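Local atomic coordinates of sporulation and cell division protein SsgA (Streptomyces sp. Ag82_O1-9, PDB entry 6SLC), a protein that probably takes part in controlling sporulation-specific cell division in Streptomyces, a process in which the related SsgB recruits FtsZ. Residues A[21-26]-A[49-54]; A[53-58]-A[138-143]. All blocks are in the same frame, centred on the assembly; numbering follows the deposited sequence.

Contact 1. Residues A[21-26]-A[49-54]; sequences MNTTVS and YDTADP
Thr-24 and Asp-50 face each other as an antiparallel non-hydrogen-bonded pair in the beta hairpin of strands 19-34 and 40-50, with Val-25 and Tyr-49 the hydrogen-bonded pair beyond. In the latter, both backbone bonds are present: Val-25 N to Tyr-49 O at 2.9 Å and Tyr-49 N to Val-25 O at 2.7 Å. The second strand ends at Asp-50, where a type I turn to Asp-53 begins, yet pairing continues: Thr-51 N donates to Thr-23 O (3.0 Å) and Thr-23 N to the hydroxyl Thr-51 OG1 (3.1 Å).

Asn-22 and Asp-50 carry the side-chain bonds. The Asn-22 amide reaches the turn because chi1 (-162°) sets CG opposite the backbone N; OD1 accepts from Ala-52 N at 3.0 Å. Asn-22 ND2 points at the anti lone pair of Asp-50 OD2, a plausible pairing whose modelled 2.5 Å is implausibly short and doubtful. Thr-24 OG1 donates to Asp-50 OD2 at 3.1 Å from above the carboxylate plane, while Asp-50 OD1 forms a salt bridge with Arg-48. Replacing Asn-22 by an alanine removes the amide, which is likely to leave Ala-52 N without this acceptor and Asp-50 with a donor fewer.

Apolar contact is slighter: Thr-51 CG2 lies 3.6 Å from Thr-23 CB.

Val-25 and Tyr-49 project onto Phe-127 of helix 121-134. Asn-22, Thr-23 and Thr-24 pair with an antiparallel strand of the second subunit, whose Glu-70 bonds weakly to Asn-22 ND2 and Thr-24 OG1.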
loop_
_atom_site.group_PDB
_atom_site.type_symbol
_atom_site.label_atom_id
_atom_site.label_comp_id
_atom_site.label_asym_id
_atom_site.label_seq_id
_atom_site.Cartn_x
_atom_site.Cartn_y
_atom_site.Cartn_z
ATOM N N MET A 21 -13.693 5.782 -5.923
ATOM C CA MET A 21 -13.487 4.377 -5.496
ATOM C C MET A 21 -13.780 4.222 -4.002
ATOM O O MET A 21 -14.368 3.173 -3.659
ATOM C CB MET A 21 -12.076 3.865 -5.813
ATOM C CG MET A 21 -11.923 3.584 -7.285
ATOM S SD MET A 21 -13.542 3.477 -8.137
ATOM C CE MET A 21 -14.169 1.938 -7.458
ATOM N N ASN A 22 -13.359 5.172 -3.157
ATOM C CA ASN A 22 -13.123 4.838 -1.733
ATOM C C ASN A 22 -12.863 6.084 -0.879
ATOM O O ASN A 22 -12.324 7.056 -1.368
ATOM C CB ASN A 22 -11.989 3.807 -1.613
ATOM C CG ASN A 22 -11.966 3.110 -0.278
ATOM O OD1 ASN A 22 -13.027 2.778 0.244
ATOM N ND2 ASN A 22 -10.776 2.883 0.255
ATOM N N THR A 23 -13.305 6.018 0.372
ATOM C CA THR A 23 -12.970 6.950 1.474
ATOM C C THR A 23 -12.390 6.093 2.593
ATOM O O THR A 23 -12.940 5.050 2.857
ATOM C CB THR A 23 -14.183 7.732 1.985
ATOM O OG1 THR A 23 -14.661 8.654 1.010
ATOM C CG2 THR A 23 -13.836 8.515 3.224
ATOM N N THR A 24 -11.276 6.499 3.184
ATOM C CA THR A 24 -10.554 5.724 4.205
ATOM C C THR A 24 -10.565 6.507 5.510
ATOM O O THR A 24 -10.293 7.704 5.497
ATOM C CB THR A 24 -9.128 5.420 3.750
ATOM O OG1 THR A 24 -9.236 4.749 2.494
ATOM C CG2 THR A 24 -8.375 4.554 4.734
ATOM N N VAL A 25 -10.897 5.833 6.598
ATOM C CA VAL A 25 -10.816 6.368 7.984
ATOM C C VAL A 25 -9.820 5.462 8.695
ATOM O O VAL A 25 -10.012 4.223 8.656
ATOM C CB VAL A 25 -12.198 6.357 8.662
ATOM C CG1 VAL A 25 -12.146 6.709 10.132
ATOM C CG2 VAL A 25 -13.143 7.277 7.943
ATOM N N SER A 26 -8.773 6.035 9.265
ATOM C CA SER A 26 -7.715 5.223 9.901
ATOM C C SER A 26 -7.404 5.758 11.298
ATOM O O SER A 26 -7.790 6.920 11.619
ATOM C CB SER A 26 -6.507 5.159 9.027
ATOM O OG SER A 26 -5.904 6.433 8.952
ATOM N N TYR A 49 -10.729 1.740 7.873
ATOM C CA TYR A 49 -12.100 1.516 7.369
ATOM C C TYR A 49 -12.207 2.094 5.958
ATOM O O TYR A 49 -11.883 3.274 5.789
ATOM C CB TYR A 49 -13.110 2.148 8.316
ATOM C CG TYR A 49 -14.530 1.931 7.881
ATOM C CD1 TYR A 49 -15.133 0.690 8.034
ATOM C CD2 TYR A 49 -15.271 2.958 7.309
ATOM C CE1 TYR A 49 -16.441 0.472 7.643
ATOM C CE2 TYR A 49 -16.580 2.756 6.904
ATOM C CZ TYR A 49 -17.160 1.506 7.072
ATOM O OH TYR A 49 -18.440 1.291 6.691
ATOM N N ASP A 50 -12.639 1.275 4.998
ATOM C CA ASP A 50 -12.822 1.646 3.576
ATOM C C ASP A 50 -14.319 1.617 3.251
ATOM O O ASP A 50 -14.926 0.575 3.400
ATOM C CB ASP A 50 -11.993 0.731 2.680
ATOM C CG ASP A 50 -10.498 0.872 2.924
ATOM O OD1 ASP A 50 -10.003 0.156 3.766
ATOM O OD2 ASP A 50 -9.855 1.732 2.314
ATOM N N THR A 51 -14.887 2.734 2.812
ATOM C CA THR A 51 -16.332 2.844 2.484
ATOM C C THR A 51 -16.677 1.918 1.314
ATOM O O THR A 51 -17.850 1.525 1.223
ATOM C CB THR A 51 -16.728 4.292 2.206
ATOM O OG1 THR A 51 -16.036 4.689 1.029
ATOM C CG2 THR A 51 -16.394 5.216 3.354
ATOM N N ALA A 52 -15.706 1.553 0.473
ATOM C CA ALA A 52 -15.881 0.564 -0.618
ATOM C C ALA A 52 -15.951 -0.868 -0.060
ATOM O O ALA A 52 -16.357 -1.768 -0.813
ATOM C CB ALA A 52 -14.771 0.685 -1.628
ATOM N N ASP A 53 -15.552 -1.086 1.195
ATOM C CA ASP A 53 -15.649 -2.392 1.900
ATOM C C ASP A 53 -16.349 -2.123 3.229
ATOM O O ASP A 53 -15.758 -2.268 4.291
ATOM C CB ASP A 53 -14.248 -3.011 2.021
ATOM C CG ASP A 53 -14.200 -4.459 2.484
ATOM O OD1 ASP A 53 -15.287 -5.068 2.626
ATOM O OD2 ASP A 53 -13.072 -4.964 2.715
ATOM N N PRO A 54 -17.631 -1.688 3.211
ATOM C CA PRO A 54 -18.251 -1.035 4.366
ATOM C C PRO A 54 -18.592 -1.921 5.573
ATOM O O PRO A 54 -18.863 -1.353 6.616
ATOM C CB PRO A 54 -19.539 -0.424 3.809
ATOM C CG PRO A 54 -19.869 -1.286 2.624
ATOM C CD PRO A 54 -18.549 -1.783 2.071
#

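Contact 2. Residues A[53-58]-A[138-143]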
loop_
_atom_site.group_PDB
_atom_site.type_symbol
_atom_site.label_atom_id
_atom_site.label_comp_id
_atom_site.label_asym_id
_atom_site.label_seq_id
_atom_site.Cartn_x
_atom_site.Cartn_y
_atom_site.Cartn_z
ATOM N N ASP A 53 -15.552 -1.086 1.195
ATOM C CA ASP A 53 -15.649 -2.392 1.900
ATOM C C ASP A 53 -16.349 -2.123 3.229
ATOM O O ASP A 53 -15.758 -2.268 4.291
ATOM C CB ASP A 53 -14.248 -3.011 2.021
ATOM C CG ASP A 53 -14.200 -4.459 2.484
ATOM O OD1 ASP A 53 -15.287 -5.068 2.626
ATOM O OD2 ASP A 53 -13.072 -4.964 2.715
ATOM N N PRO A 54 -17.631 -1.688 3.211
ATOM C CA PRO A 54 -18.251 -1.035 4.366
ATOM C C PRO A 54 -18.592 -1.921 5.573
ATOM O O PRO A 54 -18.863 -1.353 6.616
ATOM C CB PRO A 54 -19.539 -0.424 3.809
ATOM C CG PRO A 54 -19.869 -1.286 2.624
ATOM C CD PRO A 54 -18.549 -1.783 2.071
ATOM N N TYR A 55 -18.528 -3.247 5.433
ATOM C CA TYR A 55 -18.764 -4.211 6.538
ATOM C C TYR A 55 -17.474 -4.516 7.300
ATOM O O TYR A 55 -17.575 -5.158 8.369
ATOM C CB TYR A 55 -19.358 -5.515 6.000
ATOM C CG TYR A 55 -20.767 -5.351 5.491
ATOM C CD1 TYR A 55 -21.826 -5.150 6.368
ATOM C CD2 TYR A 55 -21.033 -5.347 4.136
ATOM C CE1 TYR A 55 -23.115 -4.973 5.908
ATOM C CE2 TYR A 55 -22.318 -5.169 3.655
ATOM C CZ TYR A 55 -23.362 -4.987 4.542
ATOM O OH TYR A 55 -24.620 -4.823 4.033
ATOM N N ALA A 56 -16.312 -4.092 6.786
ATOM C CA ALA A 56 -15.001 -4.587 7.268
ATOM C C ALA A 56 -14.210 -3.494 7.983
ATOM O O ALA A 56 -14.357 -2.302 7.683
ATOM C CB ALA A 56 -14.194 -5.164 6.145
ATOM N N VAL A 57 -13.386 -3.935 8.923
ATOM C CA VAL A 57 -12.262 -3.151 9.479
ATOM C C VAL A 57 -10.991 -3.954 9.231
ATOM O O VAL A 57 -10.970 -5.150 9.578
ATOM C CB VAL A 57 -12.486 -2.842 10.957
ATOM C CG1 VAL A 57 -11.233 -2.259 11.605
ATOM C CG2 VAL A 57 -13.672 -1.895 11.118
ATOM N N HIS A 58 -9.983 -3.316 8.627
ATOM C CA HIS A 58 -8.653 -3.924 8.360
ATOM C C HIS A 58 -7.723 -3.532 9.492
ATOM O O HIS A 58 -7.651 -2.335 9.810
ATOM C CB HIS A 58 -8.171 -3.529 6.968
ATOM C CG HIS A 58 -9.083 -4.041 5.900
ATOM N ND1 HIS A 58 -8.930 -5.313 5.343
ATOM C CD2 HIS A 58 -10.176 -3.485 5.317
ATOM C CE1 HIS A 58 -9.890 -5.509 4.461
ATOM N NE2 HIS A 58 -10.667 -4.398 4.423
ATOM N N GLY A 138 -26.222 0.213 9.324
ATOM C CA GLY A 138 -27.557 0.074 8.730
ATOM C C GLY A 138 -27.604 0.573 7.304
ATOM O O GLY A 138 -28.593 0.236 6.618
ATOM N N THR A 139 -26.602 1.339 6.860
ATOM C CA THR A 139 -26.540 1.906 5.485
ATOM C C THR A 139 -25.449 1.226 4.656
ATOM O O THR A 139 -25.276 1.631 3.483
ATOM C CB THR A 139 -26.321 3.427 5.525
ATOM O OG1 THR A 139 -24.998 3.695 5.983
ATOM C CG2 THR A 139 -27.319 4.147 6.413
ATOM N N GLU A 140 -24.744 0.231 5.201
ATOM C CA GLU A 140 -23.625 -0.432 4.469
ATOM C C GLU A 140 -24.113 -0.886 3.086
ATOM O O GLU A 140 -23.312 -0.825 2.128
ATOM C CB GLU A 140 -23.031 -1.623 5.230
ATOM C CG GLU A 140 -22.426 -1.264 6.586
ATOM C CD GLU A 140 -23.413 -1.215 7.754
ATOM O OE1 GLU A 140 -24.649 -1.156 7.517
ATOM O OE2 GLU A 140 -22.952 -1.229 8.903
ATOM N N HIS A 141 -25.367 -1.335 2.983
ATOM C CA HIS A 141 -25.938 -1.998 1.775
ATOM C C HIS A 141 -26.055 -0.992 0.631
ATOM O O HIS A 141 -26.020 -1.420 -0.514
ATOM C CB HIS A 141 -27.289 -2.673 2.077
ATOM C CG HIS A 141 -28.334 -1.719 2.554
ATOM N ND1 HIS A 141 -28.479 -1.435 3.894
ATOM C CD2 HIS A 141 -29.223 -0.937 1.886
ATOM C CE1 HIS A 141 -29.440 -0.544 4.042
ATOM N NE2 HIS A 141 -29.908 -0.217 2.821
ATOM N N ARG A 142 -26.193 0.294 0.932
ATOM C CA ARG A 142 -26.300 1.373 -0.085
ATOM C C ARG A 142 -25.046 1.354 -0.980
ATOM O O ARG A 142 -25.181 1.703 -2.169
ATOM C CB ARG A 142 -26.476 2.739 0.593
ATOM C CG ARG A 142 -27.698 2.885 1.492
ATOM C CD ARG A 142 -27.863 4.330 1.928
ATOM N NE ARG A 142 -28.839 4.535 2.996
ATOM C CZ ARG A 142 -29.207 5.725 3.483
ATOM N NH1 ARG A 142 -28.702 6.843 2.992
ATOM N NH2 ARG A 142 -30.107 5.802 4.450
ATOM N N HIS A 143 -23.890 0.938 -0.444
ATOM C CA HIS A 143 -22.577 0.847 -1.140
ATOM C C HIS A 143 -22.435 -0.508 -1.842
ATOM O O HIS A 143 -21.713 -0.545 -2.850
ATOM C CB HIS A 143 -21.415 1.077 -0.160
ATOM C CG HIS A 143 -21.553 2.310 0.673
ATOM N ND1 HIS A 143 -20.898 3.492 0.385
ATOM C CD2 HIS A 143 -22.283 2.542 1.784
ATOM C CE1 HIS A 143 -21.220 4.400 1.292
ATOM N NE2 HIS A 143 -22.083 3.846 2.150
#
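Glu-140, whose aliphatic part packs on Pro-54 and Tyr-55, takes the shortest sound polar bond here: Gly-138 N donates to its OE1 at 2.8 Å, on the syn side but tilted out of the carboxylate plane. The other oxygen, OE2, forms a salt bridge with Arg-75, so both carboxylate oxygens are engaged. A bend in the chain (chi2 85°) leaves the carboxylate above the plane of the Tyr-55 ring and displaced beyond its CE1 side, the two planes only 6° apart.

Across the contact the evidence is apolar. Glu-140 CB sits over one face of the Tyr-55 ring, 3.7 Å from the centroid and 24° off the normal, which meets the geometry of a CH-pi contact; its closest ring atoms include Tyr-55 CE1, at 3.4 Å. Beside this, Pro-54 turns its ring to segment 138-143: Pro-54 CB is 4.0 Å from Glu-140 CB, and Pro-54 CG lies 3.5 Å from Glu-140 O and 4.0 Å from His-143 CB.

The loop that presents Pro-54 and Tyr-55 is a type I turn, closed by Ala-56 N to Asp-53 O at 3.1 Å. The Asp-53 carboxylate accepts at OD2 from His-58 NE2 (3.0 Å), joining the turn to the strand that follows.

That strand, 56-64, lies between strands 40-50 and 67-74, and its Val-57 rests on Leu-78 of helix 75-81. Segment 138-143 covers the turn as part of the loop after helix 121-134.

From the N terminus, the chain runs up strand 19-34 and returns along 40-50, and contact 1 closes the hairpin at its open end, with 22 residues between its segments. The chain then turns through Asp-53 and Pro-54, which belong to both contacts, into strand 56-64. Contact 2 closes a much longer span, with 79 residues between its segments, bringing the tail beyond helix 121-134 back to that turn. The two spans follow one another, overlapping only at the shared residues, and neither nests in the other. Their centres lie about 8 Å apart, and Tyr-49 CD1 approaches Ala-56 O at 3.1 Å. Together they tie three successive strands of one antiparallel sheet to the C-terminal tail.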